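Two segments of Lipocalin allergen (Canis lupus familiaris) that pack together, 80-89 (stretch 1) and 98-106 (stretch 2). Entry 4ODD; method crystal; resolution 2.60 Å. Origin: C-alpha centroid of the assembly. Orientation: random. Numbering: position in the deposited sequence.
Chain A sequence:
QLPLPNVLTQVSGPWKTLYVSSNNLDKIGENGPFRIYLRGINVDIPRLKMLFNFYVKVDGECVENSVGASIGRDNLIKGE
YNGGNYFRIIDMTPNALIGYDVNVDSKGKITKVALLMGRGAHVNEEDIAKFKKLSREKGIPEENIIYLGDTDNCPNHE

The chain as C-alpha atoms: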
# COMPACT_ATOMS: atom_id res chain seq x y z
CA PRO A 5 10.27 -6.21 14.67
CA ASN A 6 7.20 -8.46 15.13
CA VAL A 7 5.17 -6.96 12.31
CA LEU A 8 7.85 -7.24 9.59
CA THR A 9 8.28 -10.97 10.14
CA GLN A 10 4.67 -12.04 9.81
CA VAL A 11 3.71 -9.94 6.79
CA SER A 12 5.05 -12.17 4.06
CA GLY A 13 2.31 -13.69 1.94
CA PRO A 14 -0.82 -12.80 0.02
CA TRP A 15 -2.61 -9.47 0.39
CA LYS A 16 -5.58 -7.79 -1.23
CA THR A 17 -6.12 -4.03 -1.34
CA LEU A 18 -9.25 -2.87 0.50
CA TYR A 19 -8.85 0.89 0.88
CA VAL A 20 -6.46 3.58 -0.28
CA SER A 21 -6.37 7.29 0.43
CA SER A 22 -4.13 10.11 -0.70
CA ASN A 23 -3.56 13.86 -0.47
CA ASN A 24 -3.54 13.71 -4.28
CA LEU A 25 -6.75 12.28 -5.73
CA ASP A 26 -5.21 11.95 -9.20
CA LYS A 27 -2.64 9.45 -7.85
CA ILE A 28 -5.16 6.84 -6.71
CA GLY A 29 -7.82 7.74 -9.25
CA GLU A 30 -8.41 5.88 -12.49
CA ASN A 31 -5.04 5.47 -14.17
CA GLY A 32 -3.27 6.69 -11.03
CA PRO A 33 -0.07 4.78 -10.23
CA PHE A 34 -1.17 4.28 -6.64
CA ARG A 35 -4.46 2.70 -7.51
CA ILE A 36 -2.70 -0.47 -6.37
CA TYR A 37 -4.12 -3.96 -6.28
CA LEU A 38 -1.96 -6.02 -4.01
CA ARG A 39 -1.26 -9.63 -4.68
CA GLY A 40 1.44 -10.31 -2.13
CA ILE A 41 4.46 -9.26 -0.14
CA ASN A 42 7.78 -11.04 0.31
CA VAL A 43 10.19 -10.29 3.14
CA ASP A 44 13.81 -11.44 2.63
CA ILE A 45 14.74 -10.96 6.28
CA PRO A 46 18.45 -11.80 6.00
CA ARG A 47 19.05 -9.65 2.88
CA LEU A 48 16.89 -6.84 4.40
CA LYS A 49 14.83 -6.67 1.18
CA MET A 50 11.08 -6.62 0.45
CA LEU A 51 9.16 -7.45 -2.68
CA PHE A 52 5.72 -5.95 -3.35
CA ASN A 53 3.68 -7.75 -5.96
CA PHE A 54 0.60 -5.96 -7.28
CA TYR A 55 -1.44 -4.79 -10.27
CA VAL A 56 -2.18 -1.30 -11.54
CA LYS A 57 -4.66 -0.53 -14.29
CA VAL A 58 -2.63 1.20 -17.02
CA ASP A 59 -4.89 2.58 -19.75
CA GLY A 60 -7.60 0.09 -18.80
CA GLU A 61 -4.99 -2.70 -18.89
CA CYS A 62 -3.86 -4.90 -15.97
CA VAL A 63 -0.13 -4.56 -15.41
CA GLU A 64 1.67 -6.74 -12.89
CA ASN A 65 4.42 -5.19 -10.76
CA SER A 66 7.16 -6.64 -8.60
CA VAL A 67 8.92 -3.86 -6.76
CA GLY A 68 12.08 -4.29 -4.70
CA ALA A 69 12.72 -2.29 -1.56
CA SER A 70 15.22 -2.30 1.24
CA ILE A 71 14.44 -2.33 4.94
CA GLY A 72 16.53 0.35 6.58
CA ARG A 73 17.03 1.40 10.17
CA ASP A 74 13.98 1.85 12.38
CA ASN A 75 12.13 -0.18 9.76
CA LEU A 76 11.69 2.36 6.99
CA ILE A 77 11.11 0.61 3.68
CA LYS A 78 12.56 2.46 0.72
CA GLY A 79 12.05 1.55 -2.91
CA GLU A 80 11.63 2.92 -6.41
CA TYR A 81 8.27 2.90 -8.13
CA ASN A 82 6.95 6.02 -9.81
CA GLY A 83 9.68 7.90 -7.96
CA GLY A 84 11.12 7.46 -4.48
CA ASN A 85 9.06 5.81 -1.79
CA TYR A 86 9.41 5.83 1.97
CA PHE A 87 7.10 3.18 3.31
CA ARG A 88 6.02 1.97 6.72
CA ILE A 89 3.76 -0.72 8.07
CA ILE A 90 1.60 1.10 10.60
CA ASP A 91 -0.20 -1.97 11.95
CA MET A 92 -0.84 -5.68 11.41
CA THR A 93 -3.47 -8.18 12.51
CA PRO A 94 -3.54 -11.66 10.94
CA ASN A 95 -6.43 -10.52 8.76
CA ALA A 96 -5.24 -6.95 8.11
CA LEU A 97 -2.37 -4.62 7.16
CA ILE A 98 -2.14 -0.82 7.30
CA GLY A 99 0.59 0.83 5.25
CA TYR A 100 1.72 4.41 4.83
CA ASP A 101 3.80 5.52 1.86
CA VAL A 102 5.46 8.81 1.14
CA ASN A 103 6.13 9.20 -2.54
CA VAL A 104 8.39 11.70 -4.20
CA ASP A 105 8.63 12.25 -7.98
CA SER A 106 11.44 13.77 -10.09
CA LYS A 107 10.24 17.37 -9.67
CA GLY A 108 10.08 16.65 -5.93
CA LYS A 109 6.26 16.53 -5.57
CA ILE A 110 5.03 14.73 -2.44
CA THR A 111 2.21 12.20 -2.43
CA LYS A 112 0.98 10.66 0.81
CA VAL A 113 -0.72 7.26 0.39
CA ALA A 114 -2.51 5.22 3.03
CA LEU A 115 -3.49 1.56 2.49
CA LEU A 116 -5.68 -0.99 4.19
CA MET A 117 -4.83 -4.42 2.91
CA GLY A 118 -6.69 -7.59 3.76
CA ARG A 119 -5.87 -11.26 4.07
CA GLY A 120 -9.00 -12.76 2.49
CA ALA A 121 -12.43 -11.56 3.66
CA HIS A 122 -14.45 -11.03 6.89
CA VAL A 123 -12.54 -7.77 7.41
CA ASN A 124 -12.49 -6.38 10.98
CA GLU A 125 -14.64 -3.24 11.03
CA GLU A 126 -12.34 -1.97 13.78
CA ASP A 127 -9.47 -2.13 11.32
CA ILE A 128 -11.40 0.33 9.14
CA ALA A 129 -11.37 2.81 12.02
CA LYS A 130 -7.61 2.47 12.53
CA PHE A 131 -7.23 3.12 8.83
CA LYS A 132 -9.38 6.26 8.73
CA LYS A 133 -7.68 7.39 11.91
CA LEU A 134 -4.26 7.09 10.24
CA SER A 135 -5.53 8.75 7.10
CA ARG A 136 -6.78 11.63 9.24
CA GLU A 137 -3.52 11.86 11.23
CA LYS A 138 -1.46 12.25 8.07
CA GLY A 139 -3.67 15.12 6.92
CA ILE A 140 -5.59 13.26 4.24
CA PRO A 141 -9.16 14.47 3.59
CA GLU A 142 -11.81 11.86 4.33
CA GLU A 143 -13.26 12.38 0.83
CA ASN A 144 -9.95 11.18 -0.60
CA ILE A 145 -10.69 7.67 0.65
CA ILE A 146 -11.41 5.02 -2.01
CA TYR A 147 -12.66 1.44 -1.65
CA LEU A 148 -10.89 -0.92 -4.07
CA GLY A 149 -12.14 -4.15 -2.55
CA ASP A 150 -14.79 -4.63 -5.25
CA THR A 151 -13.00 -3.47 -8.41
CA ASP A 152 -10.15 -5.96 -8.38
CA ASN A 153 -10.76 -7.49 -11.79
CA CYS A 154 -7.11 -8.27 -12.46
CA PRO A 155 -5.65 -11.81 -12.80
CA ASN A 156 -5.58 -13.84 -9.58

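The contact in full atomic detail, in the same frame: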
# COMPACT_ATOMS: atom_id res chain seq x y z
N GLU A 80 12.00 2.12 -5.26
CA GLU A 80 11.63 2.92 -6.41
C GLU A 80 10.41 2.35 -7.09
O GLU A 80 10.32 1.16 -7.37
CB GLU A 80 12.79 3.04 -7.39
CG GLU A 80 12.69 4.21 -8.36
CD GLU A 80 13.00 5.56 -7.71
OE1 GLU A 80 12.64 6.62 -8.30
OE2 GLU A 80 13.60 5.57 -6.60
N TYR A 81 9.45 3.22 -7.35
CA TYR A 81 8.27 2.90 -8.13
C TYR A 81 7.58 4.23 -8.31
O TYR A 81 7.14 4.84 -7.33
CB TYR A 81 7.34 1.92 -7.42
CG TYR A 81 5.95 1.91 -7.99
CD1 TYR A 81 5.66 1.19 -9.15
CD2 TYR A 81 4.92 2.65 -7.40
CE1 TYR A 81 4.38 1.18 -9.71
CE2 TYR A 81 3.63 2.66 -7.95
CZ TYR A 81 3.35 1.92 -9.11
OH TYR A 81 2.07 1.94 -9.67
N ASN A 82 7.52 4.71 -9.55
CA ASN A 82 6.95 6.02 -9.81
C ASN A 82 7.62 7.06 -8.92
O ASN A 82 6.96 7.90 -8.34
CB ASN A 82 5.46 5.99 -9.52
CG ASN A 82 4.62 6.60 -10.63
OD1 ASN A 82 4.49 6.02 -11.71
ND2 ASN A 82 4.01 7.76 -10.37
N GLY A 83 8.95 6.98 -8.81
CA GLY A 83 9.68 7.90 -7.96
C GLY A 83 10.19 7.20 -6.72
O GLY A 83 10.20 5.97 -6.67
N GLY A 84 10.62 7.98 -5.74
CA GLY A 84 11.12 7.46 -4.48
C GLY A 84 9.99 7.23 -3.51
O GLY A 84 9.03 8.00 -3.46
N ASN A 85 10.08 6.15 -2.75
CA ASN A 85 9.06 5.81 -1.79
C ASN A 85 9.65 5.52 -0.43
O ASN A 85 10.65 4.82 -0.32
CB ASN A 85 8.23 4.63 -2.28
CG ASN A 85 7.50 4.93 -3.55
OD1 ASN A 85 6.42 5.53 -3.53
ND2 ASN A 85 8.06 4.51 -4.68
N TYR A 86 9.03 6.08 0.60
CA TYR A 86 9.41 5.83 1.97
C TYR A 86 8.18 5.25 2.65
O TYR A 86 7.17 5.94 2.87
CB TYR A 86 9.91 7.12 2.62
CG TYR A 86 11.09 7.71 1.86
CD1 TYR A 86 12.39 7.60 2.36
CD2 TYR A 86 10.91 8.33 0.63
CE1 TYR A 86 13.48 8.11 1.64
CE2 TYR A 86 11.98 8.84 -0.08
CZ TYR A 86 13.26 8.73 0.42
OH TYR A 86 14.31 9.23 -0.29
N PHE A 87 8.27 3.96 2.95
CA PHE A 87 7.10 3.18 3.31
C PHE A 87 7.21 2.62 4.72
O PHE A 87 8.31 2.28 5.19
CB PHE A 87 6.91 2.06 2.29
CG PHE A 87 5.69 1.23 2.52
CD1 PHE A 87 5.80 -0.06 3.02
CD2 PHE A 87 4.43 1.75 2.27
CE1 PHE A 87 4.66 -0.83 3.24
CE2 PHE A 87 3.29 0.99 2.49
CZ PHE A 87 3.41 -0.30 2.98
N ARG A 88 6.07 2.50 5.38
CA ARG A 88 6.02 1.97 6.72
C ARG A 88 4.77 1.14 6.91
O ARG A 88 3.71 1.50 6.44
CB ARG A 88 6.06 3.09 7.76
CG ARG A 88 7.42 3.78 7.91
CD ARG A 88 7.47 4.65 9.18
NE ARG A 88 8.64 5.53 9.25
CZ ARG A 88 9.88 5.13 9.52
NH1 ARG A 88 10.16 3.86 9.73
NH2 ARG A 88 10.87 6.02 9.57
N ILE A 89 4.91 0.01 7.59
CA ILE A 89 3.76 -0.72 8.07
C ILE A 89 3.33 -0.04 9.36
O ILE A 89 4.11 0.06 10.30
CB ILE A 89 4.12 -2.16 8.38
CG1 ILE A 89 4.86 -2.78 7.20
CG2 ILE A 89 2.87 -2.96 8.73
CD1 ILE A 89 4.10 -2.66 5.92
N ILE A 98 -2.06 -2.25 7.62
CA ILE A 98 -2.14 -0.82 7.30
C ILE A 98 -0.76 -0.26 6.93
O ILE A 98 0.19 -0.30 7.72
CB ILE A 98 -2.71 -0.00 8.47
CG1 ILE A 98 -4.14 -0.44 8.78
CG2 ILE A 98 -2.68 1.50 8.14
CD1 ILE A 98 -4.76 0.29 9.96
N GLY A 99 -0.66 0.27 5.71
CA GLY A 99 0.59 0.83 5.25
C GLY A 99 0.50 2.32 5.03
O GLY A 99 -0.59 2.86 4.78
N TYR A 100 1.64 2.99 5.14
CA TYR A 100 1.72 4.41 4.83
C TYR A 100 2.95 4.70 3.99
O TYR A 100 4.08 4.48 4.43
CB TYR A 100 1.77 5.25 6.09
CG TYR A 100 1.78 6.73 5.82
CD1 TYR A 100 0.76 7.33 5.09
CD2 TYR A 100 2.80 7.54 6.30
CE1 TYR A 100 0.78 8.71 4.85
CE2 TYR A 100 2.82 8.91 6.06
CZ TYR A 100 1.82 9.48 5.34
OH TYR A 100 1.84 10.83 5.11
N ASP A 101 2.71 5.18 2.77
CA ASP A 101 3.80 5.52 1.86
C ASP A 101 3.97 7.02 1.73
O ASP A 101 3.01 7.79 1.76
CB ASP A 101 3.54 4.94 0.47
CG ASP A 101 4.73 5.08 -0.45
OD1 ASP A 101 5.87 4.83 -0.00
OD2 ASP A 101 4.52 5.45 -1.63
N VAL A 102 5.21 7.45 1.56
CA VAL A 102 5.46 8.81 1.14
C VAL A 102 6.17 8.71 -0.20
O VAL A 102 7.24 8.13 -0.31
CB VAL A 102 6.33 9.58 2.15
CG1 VAL A 102 6.67 10.94 1.61
CG2 VAL A 102 5.62 9.71 3.49
N ASN A 103 5.55 9.26 -1.22
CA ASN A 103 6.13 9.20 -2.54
C ASN A 103 6.66 10.55 -2.96
O ASN A 103 6.04 11.59 -2.68
CB ASN A 103 5.08 8.77 -3.55
CG ASN A 103 5.61 8.75 -4.95
OD1 ASN A 103 5.30 9.63 -5.75
ND2 ASN A 103 6.43 7.76 -5.25
N VAL A 104 7.77 10.50 -3.68
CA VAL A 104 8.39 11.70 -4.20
C VAL A 104 8.77 11.51 -5.68
O VAL A 104 9.51 10.59 -6.02
CB VAL A 104 9.62 12.07 -3.30
CG1 VAL A 104 10.63 10.91 -3.21
CG2 VAL A 104 10.28 13.35 -3.78
N ASP A 105 8.25 12.36 -6.57
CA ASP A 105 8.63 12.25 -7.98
C ASP A 105 9.89 13.06 -8.32
O ASP A 105 10.53 13.63 -7.44
CB ASP A 105 7.48 12.65 -8.90
CG ASP A 105 7.07 14.08 -8.70
OD1 ASP A 105 7.93 14.92 -8.34
OD2 ASP A 105 5.87 14.36 -8.91
N SER A 106 10.24 13.10 -9.60
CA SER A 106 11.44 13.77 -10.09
C SER A 106 11.46 15.28 -9.78
O SER A 106 12.50 15.83 -9.41
CB SER A 106 11.56 13.58 -11.61
OG SER A 106 10.46 14.19 -12.29

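Residues 84-89 and 98-104 form two antiparallel strands of one sheet. Their directions differ by 166°, and their axes approach to 4.6 Å. The pairing runs from Gly84 opposite Val104 to Ile89 opposite Gly99. Together the two stretches bury 604 Å², both sides summed.

Three residue pairs carry the backbone hydrogen bonds, and each pair makes two. Gly84 N donates to Val104 O at 2.9 Å, and Val104 N returns a bond to Gly84 O at 2.8 Å. Tyr86 N reaches Val102 O at 2.9 Å, while Val102 N reaches Tyr86 O at 2.8 Å. Arg88 N lies 3.0 Å from Tyr100 O, and Tyr100 N lies 2.9 Å from Arg88 O. The amide and carbonyl of all six residues are therefore satisfied across the interface. The pairs between them, Asn85 with Asn103, Phe87 with Asp101 and Ile89 with Gly99, are not hydrogen-bonded pairs. Their alpha carbons come closer, at 4.3 to 4.5 Å, and some make CA-H...O contacts with the same carbonyls. Asn85 CA to Val102 O is one, at 3.3 Å; Asn103 CA to Gly84 O is another, also 3.3 Å.

Asn85, Asp101 and Asn103 put their polar side chains on one face, which Phe87 shares. Asn103 ND2 is the main donor there. It gives one hydrogen bond to Asn82 O at 3.1 Å and one to Asn85 OD1 at 2.8 Å. Both amide hydrogens are thus used, and the turn before the first strand is tied to the second strand. Gly84 O is also near, 3.2 Å from Asn103 ND2, but the angle is too poor for a hydrogen bond. Asn85 ND2 turns back within its own stretch and donates to Tyr81 O at 2.8 Å. The turn has a further backbone bond, from Tyr81 N to Gly83 O at 2.9 Å.

Asn85 OD1 also sits 2.7 Å from Asp101 OD2. Two oxygens this close suggest that the acid group holds a proton, but the geometry does not settle it. Asp101 OD1 is 3.3 Å from Tyr86 O; both are acceptors, so no hydrogen bond forms.

On the same face, the Phe87 ring reaches Gly99, with Phe87 CZ 3.8 Å from Gly99 CA. The glycine leaves room for it: an ideal CB on Gly99 would lie 2.6 Å from Phe87 CZ, a clash. The edge of the ring meets Asp101 CB.

The other face, with Tyr86, Arg88, Tyr100, Val102 and Val104, has apolar contacts. Tyr86 CB packs 4.4 Å from Val102 CB, and Tyr86 CE2 lies 4.0 Å from Val104 CG1 at the ring edge. Arg88 leads its end away from the second strand, and its NH1 is hydrogen-bonded elsewhere in the structure.

Gly83 lies close to the second strand, its CA 3.3 Å from Val104 O. An ideal CB there would clash with that oxygen, and the backbone angles themselves call for glycine.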